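Local structure of glycerol-3-phosphate dehydrogenase [NAD(+)] (Dunaliella salina, 6IUY) at residues V369-R383 with M395-G409. The protein probably interconverts sn-glycerol 3-phosphate and dihydroxyacetone phosphate with NAD, and through its two domains converts dihydroxyacetone phosphate directly to glycerol. Numbering follows the deposited sequence.
Sequences VGRGVKAISLTKGMR and MVSRILGIDCSVLMG. With NAD (nicotinamide-adenine-dinucleotide), chain C; 13P (1,3-dihydroxyacetonephosphate), chain D.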
ATOM      1  N   VAL A 369      31.789  19.406  -8.219  1.00 44.56           N
ATOM      2  CA  VAL A 369      31.227  18.362  -7.361  1.00 54.29           C
ATOM      3  C   VAL A 369      32.216  17.203  -7.184  1.00 47.64           C
ATOM      4  O   VAL A 369      32.323  16.349  -8.059  1.00 55.33           O
ATOM      5  CB  VAL A 369      29.878  17.815  -7.926  1.00 49.24           C
ATOM      6  CG1 VAL A 369      29.409  16.625  -7.113  1.00 46.31           C
ATOM      7  CG2 VAL A 369      28.801  18.905  -7.916  1.00 42.84           C
ATOM      8  N   GLY A 370      32.936  17.183  -6.061  1.00 50.02           N
ATOM      9  CA  GLY A 370      33.827  16.073  -5.739  1.00 47.92           C
ATOM     10  C   GLY A 370      33.076  14.747  -5.708  1.00 58.18           C
ATOM     11  O   GLY A 370      31.889  14.721  -5.394  1.00 51.02           O
ATOM     12  N   ARG A 371      33.745  13.643  -6.037  1.00 62.32           N
ATOM     13  CA  ARG A 371      33.027  12.375  -6.200  1.00 58.48           C
ATOM     14  C   ARG A 371      32.640  11.726  -4.873  1.00 55.62           C
ATOM     15  O   ARG A 371      31.911  10.729  -4.852  1.00 54.50           O
ATOM     16  CB  ARG A 371      33.850  11.396  -7.040  1.00 66.70           C
ATOM     17  CG  ARG A 371      33.935  11.798  -8.509  1.00 74.94           C
ATOM     18  CD  ARG A 371      34.377  10.635  -9.374  1.00 84.83           C
ATOM     19  NE  ARG A 371      34.755  11.066 -10.718  1.00 98.52           N
ATOM     20  CZ  ARG A 371      33.938  11.051 -11.770  1.00 99.48           C
ATOM     21  NH1 ARG A 371      32.684  10.623 -11.638  1.00 88.55           N
ATOM     22  NH2 ARG A 371      34.380  11.461 -12.955  1.00 91.90           N
ATOM     23  N   GLY A 372      33.115  12.300  -3.770  1.00 55.30           N
ATOM     24  CA  GLY A 372      32.722  11.842  -2.448  1.00 46.39           C
ATOM     25  C   GLY A 372      31.535  12.599  -1.866  1.00 45.96           C
ATOM     26  O   GLY A 372      31.156  12.388  -0.719  1.00 45.59           O
ATOM     27  N   VAL A 373      30.941  13.494  -2.648  1.00 47.13           N
ATOM     28  CA  VAL A 373      29.823  14.290  -2.152  1.00 49.97           C
ATOM     29  C   VAL A 373      28.560  13.438  -2.048  1.00 43.87           C
ATOM     30  O   VAL A 373      28.282  12.637  -2.927  1.00 45.89           O
ATOM     31  CB  VAL A 373      29.536  15.516  -3.052  1.00 48.67           C
ATOM     32  CG1 VAL A 373      29.243  15.075  -4.461  1.00 52.69           C
ATOM     33  CG2 VAL A 373      28.344  16.285  -2.520  1.00 45.32           C
ATOM     34  N   LYS A 374      27.797  13.622  -0.977  1.00 43.11           N
ATOM     35  CA  LYS A 374      26.515  12.930  -0.835  1.00 46.41           C
ATOM     36  C   LYS A 374      25.420  13.827  -1.432  1.00 44.54           C
ATOM     37  O   LYS A 374      25.399  15.038  -1.178  1.00 48.00           O
ATOM     38  CB  LYS A 374      26.213  12.607   0.634  1.00 47.21           C
ATOM     39  CG  LYS A 374      27.336  11.888   1.403  1.00 49.41           C
ATOM     40  CD  LYS A 374      27.546  10.455   0.915  1.00 48.50           C
ATOM     41  CE  LYS A 374      28.704   9.760   1.630  1.00 57.25           C
ATOM     42  NZ  LYS A 374      28.735  10.013   3.113  1.00 58.75           N
ATOM     43  N   ALA A 375      24.531  13.252  -2.236  1.00 43.37           N
ATOM     44  CA  ALA A 375      23.413  14.017  -2.783  1.00 45.02           C
ATOM     45  C   ALA A 375      22.068  13.433  -2.331  1.00 41.91           C
ATOM     46  O   ALA A 375      21.948  12.228  -2.093  1.00 42.08           O
ATOM     47  CB  ALA A 375      23.488  14.054  -4.295  1.00 34.48           C
ATOM     48  N   ILE A 376      21.061  14.292  -2.212  1.00 42.49           N
ATOM     49  CA  ILE A 376      19.680  13.817  -2.100  1.00 41.22           C
ATOM     50  C   ILE A 376      18.780  14.717  -2.916  1.00 38.00           C
ATOM     51  O   ILE A 376      19.012  15.914  -3.021  1.00 36.59           O
ATOM     52  CB  ILE A 376      19.192  13.773  -0.647  1.00 36.98           C
ATOM     53  CG1 ILE A 376      17.823  13.085  -0.551  1.00 40.36           C
ATOM     54  CG2 ILE A 376      19.170  15.176  -0.054  1.00 35.61           C
ATOM     55  CD1 ILE A 376      17.410  12.688   0.890  1.00 35.04           C
ATOM     56  N   SER A 377      17.754  14.123  -3.506  1.00 35.63           N
ATOM     57  CA  SER A 377      16.809  14.853  -4.336  1.00 35.53           C
ATOM     58  C   SER A 377      15.431  14.864  -3.693  1.00 42.30           C
ATOM     59  O   SER A 377      14.948  13.839  -3.200  1.00 39.78           O
ATOM     60  CB  SER A 377      16.743  14.222  -5.722  1.00 37.22           C
ATOM     61  OG  SER A 377      15.728  14.827  -6.495  1.00 39.23           O
ATOM     62  N   LEU A 378      14.817  16.037  -3.660  1.00 42.00           N
ATOM     63  CA  LEU A 378      13.465  16.216  -3.161  1.00 37.63           C
ATOM     64  C   LEU A 378      12.515  16.451  -4.332  1.00 36.77           C
ATOM     65  O   LEU A 378      11.326  16.690  -4.143  1.00 37.87           O
ATOM     66  CB  LEU A 378      13.411  17.401  -2.194  1.00 32.84           C
ATOM     67  CG  LEU A 378      13.737  17.147  -0.725  1.00 40.50           C
ATOM     68  CD1 LEU A 378      15.077  16.425  -0.558  1.00 38.55           C
ATOM     69  CD2 LEU A 378      13.736  18.458   0.031  1.00 36.14           C
ATOM     70  N   THR A 379      13.050  16.358  -5.545  1.00 37.44           N
ATOM     71  CA  THR A 379      12.367  16.838  -6.742  1.00 33.95           C
ATOM     72  C   THR A 379      11.482  15.792  -7.439  1.00 40.08           C
ATOM     73  O   THR A 379      11.846  14.612  -7.541  1.00 44.82           O
ATOM     74  CB  THR A 379      13.412  17.369  -7.744  1.00 33.54           C
ATOM     75  OG1 THR A 379      14.029  18.538  -7.192  1.00 38.81           O
ATOM     76  CG2 THR A 379      12.775  17.724  -9.099  1.00 32.05           C
ATOM     77  N   LYS A 380      10.338  16.237  -7.954  1.00 36.20           N
ATOM     78  CA  LYS A 380       9.376  15.341  -8.583  1.00 37.45           C
ATOM     79  C   LYS A 380       9.177  15.742 -10.036  1.00 39.13           C
ATOM     80  O   LYS A 380       8.967  16.922 -10.359  1.00 42.88           O
ATOM     81  CB  LYS A 380       8.046  15.355  -7.802  1.00 39.05           C
ATOM     82  CG  LYS A 380       8.190  14.746  -6.415  1.00 37.14           C
ATOM     83  CD  LYS A 380       6.997  15.004  -5.501  1.00 42.01           C
ATOM     84  CE  LYS A 380       7.322  14.520  -4.101  1.00 37.15           C
ATOM     85  NZ  LYS A 380       6.255  14.794  -3.079  1.00 35.98           N
ATOM     86  N   GLY A 381       9.293  14.764 -10.918  1.00 39.90           N
ATOM     87  CA  GLY A 381       9.350  15.030 -12.344  1.00 36.71           C
ATOM     88  C   GLY A 381      10.432  14.144 -12.923  1.00 43.66           C
ATOM     89  O   GLY A 381      11.220  13.511 -12.187  1.00 42.95           O
ATOM     90  N   MET A 382      10.472  14.074 -14.241  1.00 39.63           N
ATOM     91  CA  MET A 382      11.456  13.231 -14.896  1.00 45.66           C
ATOM     92  C   MET A 382      11.910  13.846 -16.204  1.00 44.86           C
ATOM     93  O   MET A 382      11.264  14.758 -16.735  1.00 44.28           O
ATOM     94  CB  MET A 382      10.887  11.834 -15.159  1.00 44.73           C
ATOM     95  CG  MET A 382       9.749  11.796 -16.176  1.00 44.09           C
ATOM     96  SD  MET A 382       9.453  10.110 -16.755  1.00 48.10           S
ATOM     97  CE  MET A 382       7.993  10.351 -17.740  1.00 56.06           C
ATOM     98  N   ARG A 383      13.023  13.348 -16.731  1.00 42.86           N
ATOM     99  CA  ARG A 383      13.391  13.676 -18.097  1.00 47.79           C
ATOM    100  C   ARG A 383      13.200  12.440 -18.946  1.00 46.35           C
ATOM    101  O   ARG A 383      13.488  11.323 -18.505  1.00 50.61           O
ATOM    102  CB  ARG A 383      14.849  14.182 -18.196  1.00 49.04           C
ATOM    103  CG  ARG A 383      15.204  14.697 -19.612  1.00 50.14           C
ATOM    104  CD  ARG A 383      16.634  15.237 -19.706  1.00 56.91           C
ATOM    105  NE  ARG A 383      17.609  14.162 -19.876  1.00 63.03           N
ATOM    106  CZ  ARG A 383      18.319  13.953 -20.979  1.00 62.38           C
ATOM    107  NH1 ARG A 383      19.177  12.944 -21.031  1.00 62.11           N
ATOM    108  NH2 ARG A 383      18.184  14.761 -22.026  1.00 71.87           N
ATOM    109  N   MET A 395      19.472  11.170 -12.808  1.00 44.10           N
ATOM    110  CA  MET A 395      20.082  12.259 -13.554  1.00 45.93           C
ATOM    111  C   MET A 395      21.328  12.749 -12.836  1.00 47.74           C
ATOM    112  O   MET A 395      22.347  13.030 -13.459  1.00 46.30           O
ATOM    113  CB  MET A 395      19.089  13.403 -13.731  1.00 46.39           C
ATOM    114  CG  MET A 395      19.676  14.618 -14.403  1.00 44.91           C
ATOM    115  SD  MET A 395      18.530  16.008 -14.361  1.00 48.87           S
ATOM    116  CE  MET A 395      17.213  15.396 -15.396  1.00 41.15           C
ATOM    117  N   VAL A 396      21.247  12.822 -11.513  1.00 43.13           N
ATOM    118  CA  VAL A 396      22.355  13.304 -10.716  1.00 44.94           C
ATOM    119  C   VAL A 396      23.522  12.330 -10.747  1.00 51.03           C
ATOM    120  O   VAL A 396      24.685  12.732 -10.879  1.00 47.44           O
ATOM    121  CB  VAL A 396      21.924  13.549  -9.274  1.00 44.55           C
ATOM    122  CG1 VAL A 396      23.149  13.700  -8.366  1.00 43.80           C
ATOM    123  CG2 VAL A 396      21.027  14.777  -9.211  1.00 38.26           C
ATOM    124  N   SER A 397      23.210  11.046 -10.644  1.00 47.75           N
ATOM    125  CA  SER A 397      24.235  10.010 -10.673  1.00 49.77           C
ATOM    126  C   SER A 397      24.957   9.977 -12.012  1.00 50.28           C
ATOM    127  O   SER A 397      26.178   9.988 -12.065  1.00 55.30           O
ATOM    128  CB  SER A 397      23.619   8.635 -10.376  1.00 51.42           C
ATOM    129  OG  SER A 397      23.184   8.571  -9.028  1.00 56.52           O
ATOM    130  N   ARG A 398      24.196   9.938 -13.095  1.00 44.72           N
ATOM    131  CA  ARG A 398      24.786   9.844 -14.409  1.00 47.83           C
ATOM    132  C   ARG A 398      25.644  11.063 -14.767  1.00 52.95           C
ATOM    133  O   ARG A 398      26.717  10.917 -15.336  1.00 50.31           O
ATOM    134  CB  ARG A 398      23.697   9.649 -15.463  1.00 45.52           C
ATOM    135  CG  ARG A 398      24.223   9.753 -16.892  1.00 51.52           C
ATOM    136  CD  ARG A 398      23.159   9.381 -17.902  1.00 61.91           C
ATOM    137  NE  ARG A 398      22.732   7.994 -17.723  1.00 71.40           N
ATOM    138  CZ  ARG A 398      23.318   6.957 -18.314  1.00 71.71           C
ATOM    139  NH1 ARG A 398      24.353   7.157 -19.123  1.00 71.26           N
ATOM    140  NH2 ARG A 398      22.873   5.727 -18.097  1.00 68.03           N
ATOM    141  N   ILE A 399      25.175  12.262 -14.443  1.00 51.00           N
ATOM    142  CA  ILE A 399      25.837  13.467 -14.924  1.00 51.48           C
ATOM    143  C   ILE A 399      26.918  13.973 -13.965  1.00 52.24           C
ATOM    144  O   ILE A 399      27.930  14.496 -14.404  1.00 51.36           O
ATOM    145  CB  ILE A 399      24.837  14.598 -15.157  1.00 48.23           C
ATOM    146  CG1 ILE A 399      23.972  14.299 -16.384  1.00 47.69           C
ATOM    147  CG2 ILE A 399      25.583  15.915 -15.315  1.00 42.86           C
ATOM    148  CD1 ILE A 399      22.746  15.205 -16.501  1.00 44.99           C
ATOM    149  N   LEU A 400      26.697  13.807 -12.667  1.00 43.09           N
ATOM    150  CA  LEU A 400      27.626  14.282 -11.664  1.00 42.86           C
ATOM    151  C   LEU A 400      28.466  13.161 -11.068  1.00 47.51           C
ATOM    152  O   LEU A 400      29.418  13.424 -10.328  1.00 48.62           O
ATOM    153  CB  LEU A 400      26.871  15.010 -10.548  1.00 45.11           C
ATOM    154  CG  LEU A 400      26.186  16.301 -11.018  1.00 45.28           C
ATOM    155  CD1 LEU A 400      25.385  16.938  -9.886  1.00 42.46           C
ATOM    156  CD2 LEU A 400      27.249  17.255 -11.542  1.00 46.80           C
ATOM    157  N   GLY A 401      28.103  11.915 -11.367  1.00 45.72           N
ATOM    158  CA  GLY A 401      28.878  10.763 -10.929  1.00 47.09           C
ATOM    159  C   GLY A 401      28.865  10.494  -9.439  1.00 48.78           C
ATOM    160  O   GLY A 401      29.783   9.875  -8.897  1.00 50.68           O
ATOM    161  N   ILE A 402      27.827  10.962  -8.764  1.00 47.54           N
ATOM    162  CA  ILE A 402      27.679  10.689  -7.348  1.00 47.81           C
ATOM    163  C   ILE A 402      26.376   9.938  -7.064  1.00 54.01           C
ATOM    164  O   ILE A 402      25.428   9.967  -7.860  1.00 45.56           O
ATOM    165  CB  ILE A 402      27.699  11.977  -6.531  1.00 51.17           C
ATOM    166  CG1 ILE A 402      26.647  12.944  -7.062  1.00 44.60           C
ATOM    167  CG2 ILE A 402      29.085  12.632  -6.584  1.00 51.16           C
ATOM    168  CD1 ILE A 402      26.484  14.166  -6.187  1.00 43.03           C
ATOM    169  N   ASP A 403      26.328   9.277  -5.915  1.00 52.36           N
ATOM    170  CA  ASP A 403      25.134   8.544  -5.533  1.00 53.66           C
ATOM    171  C   ASP A 403      24.091   9.512  -5.002  1.00 49.76           C
ATOM    172  O   ASP A 403      24.429  10.508  -4.367  1.00 44.71           O
ATOM    173  CB  ASP A 403      25.464   7.460  -4.510  1.00 47.10           C
ATOM    174  CG  ASP A 403      26.038   6.216  -5.166  1.00 59.38           C
ATOM    175  OD1 ASP A 403      25.290   5.226  -5.352  1.00 68.59           O
ATOM    176  OD2 ASP A 403      27.234   6.243  -5.531  1.00 65.79           O
ATOM    177  N   CYS A 404      22.822   9.229  -5.282  1.00 51.51           N
ATOM    178  CA  CYS A 404      21.770  10.173  -4.929  1.00 48.14           C
ATOM    179  C   CYS A 404      20.565   9.482  -4.302  1.00 43.79           C
ATOM    180  O   CYS A 404      19.897   8.677  -4.946  1.00 43.36           O
ATOM    181  CB  CYS A 404      21.349  10.965  -6.163  1.00 35.21           C
ATOM    182  SG  CYS A 404      20.191  12.333  -5.812  1.00 39.99           S
ATOM    183  N   SER A 405      20.311   9.807  -3.039  1.00 39.60           N
ATOM    184  CA  SER A 405      19.118   9.356  -2.339  1.00 40.16           C
ATOM    185  C   SER A 405      17.912  10.217  -2.752  1.00 44.45           C
ATOM    186  O   SER A 405      18.070  11.162  -3.536  1.00 39.01           O
ATOM    187  CB  SER A 405      19.335   9.448  -0.829  1.00 37.61           C
ATOM    188  OG  SER A 405      20.469   8.703  -0.430  1.00 43.10           O
ATOM    189  N   VAL A 406      16.724   9.902  -2.225  1.00 40.00           N
ATOM    190  CA  VAL A 406      15.546  10.748  -2.394  1.00 37.95           C
ATOM    191  C   VAL A 406      14.789  10.908  -1.094  1.00 42.58           C
ATOM    192  O   VAL A 406      14.896  10.077  -0.177  1.00 43.50           O
ATOM    193  CB  VAL A 406      14.567  10.205  -3.439  1.00 39.34           C
ATOM    194  CG1 VAL A 406      15.227  10.143  -4.819  1.00 36.18           C
ATOM    195  CG2 VAL A 406      13.980   8.839  -2.982  1.00 39.01           C
ATOM    196  N   LEU A 407      14.043  12.003  -1.004  1.00 37.23           N
ATOM    197  CA  LEU A 407      13.125  12.193   0.101  1.00 38.12           C
ATOM    198  C   LEU A 407      11.765  12.400  -0.536  1.00 39.89           C
ATOM    199  O   LEU A 407      11.562  13.390  -1.237  1.00 36.96           O
ATOM    200  CB  LEU A 407      13.523  13.383   0.978  1.00 32.57           C
ATOM    201  CG  LEU A 407      12.702  13.771   2.217  1.00 36.30           C
ATOM    202  CD1 LEU A 407      13.519  14.715   3.073  1.00 39.25           C
ATOM    203  CD2 LEU A 407      11.396  14.456   1.848  1.00 33.48           C
ATOM    204  N   MET A 408      10.851  11.464  -0.298  1.00 37.28           N
ATOM    205  CA  MET A 408       9.510  11.502  -0.899  1.00 39.56           C
ATOM    206  C   MET A 408       8.456  11.232   0.156  1.00 38.55           C
ATOM    207  O   MET A 408       8.598  10.294   0.942  1.00 42.71           O
ATOM    208  CB  MET A 408       9.390  10.474  -2.012  1.00 35.09           C
ATOM    209  CG  MET A 408      10.426  10.611  -3.087  1.00 38.61           C
ATOM    210  SD  MET A 408       9.925  11.829  -4.305  1.00 41.82           S
ATOM    211  CE  MET A 408      11.494  12.661  -4.626  1.00 38.77           C
ATOM    212  N   GLY A 409       7.423  12.063   0.210  1.00 39.55           N
ATOM    213  CA  GLY A 409       6.391  11.897   1.216  1.00 38.55           C
ATOM    214  C   GLY A 409       5.205  12.800   0.934  1.00 42.88           C
ATOM    215  O   GLY A 409       5.242  13.616   0.006  1.00 44.17           O
TER
HETATM  216  PA  NAD C 701       8.298  26.213  -6.600  1.00 34.79           P
HETATM  217  O1A NAD C 701       7.970  27.044  -5.429  1.00 30.91           O
HETATM  218  O2A NAD C 701       7.116  25.444  -7.174  1.00 37.43           O
HETATM  219  O5B NAD C 701       8.884  27.132  -7.811  1.00 35.89           O
HETATM  220  C5B NAD C 701       9.502  28.395  -7.526  1.00 35.64           C
HETATM  221  C4B NAD C 701      11.005  28.340  -7.899  1.00 35.69           C
HETATM  222  O4B NAD C 701      11.135  28.235  -9.193  1.00 40.83           O
HETATM  223  C3B NAD C 701      11.665  29.677  -7.550  1.00 39.02           C
HETATM  224  O3B NAD C 701      12.423  29.611  -6.432  1.00 39.80           O
HETATM  225  C2B NAD C 701      12.549  29.995  -8.772  1.00 36.02           C
HETATM  226  O2B NAD C 701      13.897  30.418  -8.284  1.00 44.05           O
HETATM  227  C1B NAD C 701      12.579  28.887  -9.430  1.00 35.72           C
HETATM  228  N9A NAD C 701      12.795  29.155 -10.788  1.00 36.63           N
HETATM  229  C8A NAD C 701      12.040  29.888 -11.639  1.00 36.67           C
HETATM  230  N7A NAD C 701      12.651  29.863 -12.844  1.00 36.88           N
HETATM  231  C5A NAD C 701      13.796  29.137 -12.739  1.00 39.71           C
HETATM  232  C6A NAD C 701      14.791  28.815 -13.644  1.00 38.14           C
HETATM  233  N6A NAD C 701      14.857  29.207 -15.010  1.00 43.24           N
HETATM  234  N1A NAD C 701      15.822  28.048 -13.263  1.00 41.02           N
HETATM  235  C2A NAD C 701      15.887  27.603 -11.976  1.00 41.90           C
HETATM  236  N3A NAD C 701      14.923  27.926 -11.084  1.00 35.87           N
HETATM  237  C4A NAD C 701      13.880  28.692 -11.472  1.00 37.95           C
HETATM  238  O3  NAD C 701       9.443  25.180  -6.156  1.00 36.60           O
HETATM  239  PN  NAD C 701       9.369  24.093  -4.980  1.00 35.86           P
HETATM  240  O1N NAD C 701       8.102  24.262  -4.160  1.00 37.32           O
HETATM  241  O2N NAD C 701      10.572  24.202  -4.071  1.00 32.00           O
HETATM  242  O5D NAD C 701       9.281  22.677  -5.670  1.00 36.21           O
HETATM  243  C5D NAD C 701      10.387  22.126  -6.362  1.00 39.20           C
HETATM  244  C4D NAD C 701      10.228  20.600  -6.332  1.00 37.00           C
HETATM  245  O4D NAD C 701       9.771  20.208  -5.157  1.00 34.47           O
HETATM  246  C3D NAD C 701       9.178  20.201  -7.348  1.00 34.45           C
HETATM  247  O3D NAD C 701       9.645  19.168  -8.072  1.00 34.45           O
HETATM  248  C2D NAD C 701       7.946  19.764  -6.506  1.00 38.45           C
HETATM  249  O2D NAD C 701       7.170  18.795  -7.323  1.00 36.92           O
HETATM  250  C1D NAD C 701       8.478  19.266  -5.425  1.00 37.75           C
HETATM  251  N1N NAD C 701       7.643  19.308  -4.242  1.00 38.38           N
HETATM  252  C2N NAD C 701       6.892  20.414  -3.904  1.00 36.14           C
HETATM  253  C3N NAD C 701       6.107  20.406  -2.753  1.00 41.35           C
HETATM  254  C7N NAD C 701       5.260  21.655  -2.425  1.00 41.30           C
HETATM  255  O7N NAD C 701       4.363  21.592  -1.606  1.00 41.86           O
HETATM  256  N7N NAD C 701       5.568  22.892  -3.097  1.00 40.80           N
HETATM  257  C4N NAD C 701       6.068  19.302  -1.928  1.00 43.10           C
HETATM  258  C5N NAD C 701       6.842  18.199  -2.244  1.00 38.17           C
HETATM  259  C6N NAD C 701       7.629  18.221  -3.395  1.00 39.32           C
HETATM  260  P   13P D 702       1.572  19.839  -5.838  0.61 45.18           P
HETATM  261  O1P 13P D 702       1.704  18.490  -5.173  0.86 48.23           O
HETATM  262  O2P 13P D 702       1.320  20.829  -4.739  0.88 38.29           O
HETATM  263  O3P 13P D 702       0.412  19.764  -6.795  0.33 40.72           O
HETATM  264  O1  13P D 702       2.841  20.339  -6.670  0.26 42.05           O
HETATM  265  C1  13P D 702       3.941  19.507  -6.961  1.00 39.52           C
HETATM  266  C2  13P D 702       4.330  18.880  -5.664  1.00 40.87           C
HETATM  267  O2  13P D 702       4.164  19.491  -4.629  0.10 41.08           O
HETATM  268  C3  13P D 702       4.914  17.497  -5.624  1.00 45.16           C
HETATM  269  O3  13P D 702       4.382  16.821  -4.494  0.26 40.68           O
HETATM  270  O   HOH W   1      23.140   9.814  -0.837  1.00 44.79           O
HETATM  271  O   HOH W   2      10.448  15.643  -1.750  1.00 31.20           O
HETATM  272  O   HOH W   3       7.972  15.015  -0.670  1.00 33.53           O
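Lys380 and Met408 lie side by side, their chains heading opposite ways, where two neighbouring parallel strands, 374-377 and 404-408, give way to the active site of the Rossmann-type domain. Backbone hydrogen bonds join the strands: Ser377 N donates to Ser405 O at 3.0 Å, and Leu407 N to Ser377 O at 3.0 Å. Beyond them, Lys380 N donates almost straight (172°) to the NAD ribose oxygen O3D. Followed outward, Lys380 CB lies 3.6 Å from NAD O2D, and Lys380 CG faces Met408 SD. Lys380 CD reaches 13P C3 at 3.3 Å, and Lys380 CE returns to Met408 SD at 3.7 Å. The chain is extended beyond CG (chi2 168°), which carries Lys380 NZ to 13P O3 at 3.1 Å; NZ also meets water 3, itself bound to Gly409 N, and makes a weak bond to Gly409 O. Bent at both chi2 and chi3, Met408 brings its CE to 3.5 Å from Thr379 O. Asp519 adds a salt bridge to Lys380 NZ. Thioether packing along the aliphatic shaft and several polar partners at the tip thus fix the ammonium group at 13P O3, while the backbone N of the same lysine holds the nicotinamide ribose, so one residue positions substrate and cofactor together.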